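Local coordinates for Molybdate/tungstate binding protein (Sporomusa ovata, PDB 1FR3) that binds molybdate and tungstate oxyanions as a small hexameric TOBE-family protein, probably storing or buffering them for molybdenum homeostasis, at the interface of chains A and B and the interface of chains A and C. Coordinates in Å, arbitrary orientation; residue numbers count along the deposited sequence, not the author numbering. Chains: chain A/B/C, Molybdate/tungstate binding protein.

Contact 1: the interface of chains A and B. Residues chain A 20-21; chain B 17-19, 22, 24.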
# COMPACT_ATOMS: atom_id res chain seq x y z
N THR A 20 18.34 10.56 1.59
CA THR A 20 17.94 11.88 2.10
C THR A 20 16.57 11.82 2.77
O THR A 20 16.30 12.53 3.74
CB THR A 20 17.91 12.92 0.96
OG1 THR A 20 19.22 12.97 0.37
CG2 THR A 20 17.54 14.30 1.47
N VAL A 21 15.70 10.96 2.23
CA VAL A 21 14.34 10.84 2.75
C VAL A 21 14.03 9.43 3.25
O VAL A 21 13.48 9.27 4.34
CB VAL A 21 13.34 11.23 1.65
CG1 VAL A 21 11.91 10.91 2.04
CG2 VAL A 21 13.51 12.71 1.33
N VAL B 17 11.38 18.12 2.60
CA VAL B 17 12.77 17.69 2.44
C VAL B 17 12.85 16.91 1.12
O VAL B 17 12.08 15.97 0.92
CB VAL B 17 13.30 16.86 3.61
CG1 VAL B 17 14.72 16.38 3.35
CG2 VAL B 17 13.25 17.65 4.91
N LYS B 18 13.72 17.33 0.21
CA LYS B 18 13.83 16.71 -1.10
C LYS B 18 15.03 15.79 -1.25
O LYS B 18 16.17 16.21 -1.04
CB LYS B 18 13.92 17.80 -2.18
CG LYS B 18 12.64 18.60 -2.30
CD LYS B 18 12.76 19.81 -3.22
CE LYS B 18 11.45 20.59 -3.17
NZ LYS B 18 11.60 22.00 -3.64
N GLY B 19 14.76 14.56 -1.65
CA GLY B 19 15.82 13.59 -1.91
C GLY B 19 15.98 13.52 -3.43
O GLY B 19 15.45 14.38 -4.14
N MET B 22 12.49 10.66 -3.76
CA MET B 22 11.39 10.90 -2.85
C MET B 22 11.51 12.24 -2.13
O MET B 22 12.58 12.83 -2.05
CB MET B 22 11.33 9.80 -1.79
CG MET B 22 11.20 8.38 -2.34
SD MET B 22 9.69 8.13 -3.29
CE MET B 22 8.45 8.32 -2.01
N LYS B 24 9.91 14.21 1.59
CA LYS B 24 9.18 14.11 2.84
C LYS B 24 8.32 15.36 3.00
O LYS B 24 8.85 16.48 2.97
CB LYS B 24 10.13 13.98 4.04
CG LYS B 24 9.43 14.02 5.38
CD LYS B 24 10.39 13.82 6.55
CE LYS B 24 11.31 15.01 6.72
NZ LYS B 24 12.16 14.92 7.93
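The loop that joins strands 7-18 and 22-29 of chain A, at A:Thr20 and A:Val21, meets the same turn of chain B, from the end of strand 7-18 through B:Gly19 to the start of strand 22-29. A:Val21 packs its two methyls against the hairpin of chain B. CG1 stands anti to the backbone N (chi1 171°) and turns to the 22-29 strand. It lies 4.0 Å from CB of B:Met22 and 4.1 Å from CB of B:Lys24. The side chains of A:Val21 and B:Met22 run roughly perpendicular. CG2, the other branch, sits over backbone oxygens: it is 3.5 Å from O of B:Met22 and 3.6 Å from O of B:Val17. One methyl thus bridges the carbonyls of both strands.

A:Thr20 packs on the turn itself. Its CB rests 3.6 Å from CA of B:Gly19, where the lack of a side chain probably lets the threonine come close. With chi1 -58°, OG1 stands beside the backbone N and CG2 anti to it. CG2 lies 3.4 Å from O of B:Lys18. The same methyl touches CG1 of B:Val17 at 4.0 Å. The hydroxyl OG1 flanks the same glycine CA.

No polar pair joins the chains here, so the fit rests on shape and on methyls against backbone. The interface is not an exact two-fold; here the loop of chain A packs against the hairpin of chain B. In this protein Thr20, Val21 and Met22 line a tungstate pocket. This packing therefore probably helps to shape an oxyanion site where subunits meet within the hexamer.

Contact 2: the interface of chains A and C. Residues chain A 3, 55-57; chain C 64-66.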
# COMPACT_ATOMS: atom_id res chain seq x y z
N ILE A 3 -2.10 -4.68 17.26
CA ILE A 3 -1.98 -4.05 15.94
C ILE A 3 -2.79 -4.81 14.90
O ILE A 3 -2.61 -6.03 14.78
CB ILE A 3 -0.48 -4.08 15.55
CG1 ILE A 3 0.35 -3.37 16.62
CG2 ILE A 3 -0.25 -3.48 14.17
CD1 ILE A 3 1.82 -3.73 16.60
N THR A 55 10.55 -6.19 14.83
CA THR A 55 9.43 -6.91 14.23
C THR A 55 9.11 -6.27 12.88
O THR A 55 8.83 -5.08 12.80
CB THR A 55 8.18 -6.93 15.13
OG1 THR A 55 8.50 -7.65 16.33
CG2 THR A 55 7.02 -7.62 14.42
N ALA A 56 9.18 -7.06 11.81
CA ALA A 56 8.78 -6.58 10.49
C ALA A 56 7.24 -6.71 10.48
O ALA A 56 6.74 -7.74 10.94
CB ALA A 56 9.42 -7.35 9.37
N LEU A 57 6.54 -5.68 10.04
CA LEU A 57 5.08 -5.67 10.06
C LEU A 57 4.48 -5.42 8.69
O LEU A 57 4.83 -4.44 8.03
CB LEU A 57 4.61 -4.56 11.02
CG LEU A 57 3.10 -4.36 11.13
CD1 LEU A 57 2.46 -5.49 11.91
CD2 LEU A 57 2.79 -3.01 11.77
N GLU C 64 6.64 -2.19 7.47
CA GLU C 64 6.98 -1.32 8.60
C GLU C 64 7.99 -2.07 9.47
O GLU C 64 8.19 -3.29 9.38
CB GLU C 64 5.75 -0.87 9.40
CG GLU C 64 4.88 0.28 8.91
CD GLU C 64 3.65 0.71 9.73
OE1 GLU C 64 3.72 0.44 10.92
OE2 GLU C 64 2.69 1.23 9.12
N VAL C 65 8.69 -1.35 10.35
CA VAL C 65 9.61 -1.91 11.31
C VAL C 65 9.18 -1.42 12.70
O VAL C 65 8.94 -0.23 12.90
CB VAL C 65 11.08 -1.51 11.09
CG1 VAL C 65 11.98 -2.11 12.16
CG2 VAL C 65 11.54 -1.96 9.71
N LEU C 66 9.09 -2.36 13.64
CA LEU C 66 8.72 -2.05 15.01
C LEU C 66 9.87 -2.44 15.93
O LEU C 66 10.54 -3.45 15.70
CB LEU C 66 7.47 -2.82 15.43
CG LEU C 66 6.34 -2.98 14.42
CD1 LEU C 66 5.19 -3.75 15.06
CD2 LEU C 66 5.84 -1.65 13.89
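C:Leu66 lays its side chain against A:Thr55, A:Leu57 and A:Ile3 where two TOBE-family subunits join edge to edge. Strand 64-66 of chain C pairs antiparallel with strand 53-58 of chain A. The side chain starts at CB, which is 3.7 Å from the carbonyl O of A:Thr55. CG of C:Leu66 follows, beside its own backbone N (chi1 -40°), and lies 3.6 Å from O of A:Thr55. CG is also 4.1 Å from CB of A:Leu57. From there the two branches part. CD1 meets CD1 of A:Ile3 end to end at 3.7 Å. CD2 touches CD2 of A:Leu57 at 4.0 Å, and the two leucine side chains meet at a slant. An alanine here would probably leave the A:Ile3 tip and the A:Leu57 methyl without their leucine contacts and open a gap beside the strand pair.

Backbone hydrogen bonds hold the ladder. A:Thr55 and C:Leu66 exchange two, N to O each way. A:Leu57 and C:Glu64 bond to each other in the same manner. The bond from C:Glu64 N to A:Leu57 O is 2.9 Å. The side chains of these two residues lie next to each other in parallel. OE1 of the C:Glu64 carboxylate comes to 3.7 Å from CD2 of A:Leu57, a contact with carbon.

Contact 1 and contact 2 lie about 22 Å apart between the centres of their C-alpha atoms. They share no residue. Contact 1 uses the turn between strands 7-18 and 22-29, while contact 2 uses strands 53-58 and 64-66 with Ile3. Chain A therefore faces chain B and chain C through separate surfaces. Contact 2 belongs to a two-fold interface, so it has a twin patch with the chains exchanged. Such joints probably help to link the six copies of the deposited assembly. Tungstate pockets include Thr20 and Val21 of contact 1, and Ser4, which follows Ile3 of contact 2 in the sequence.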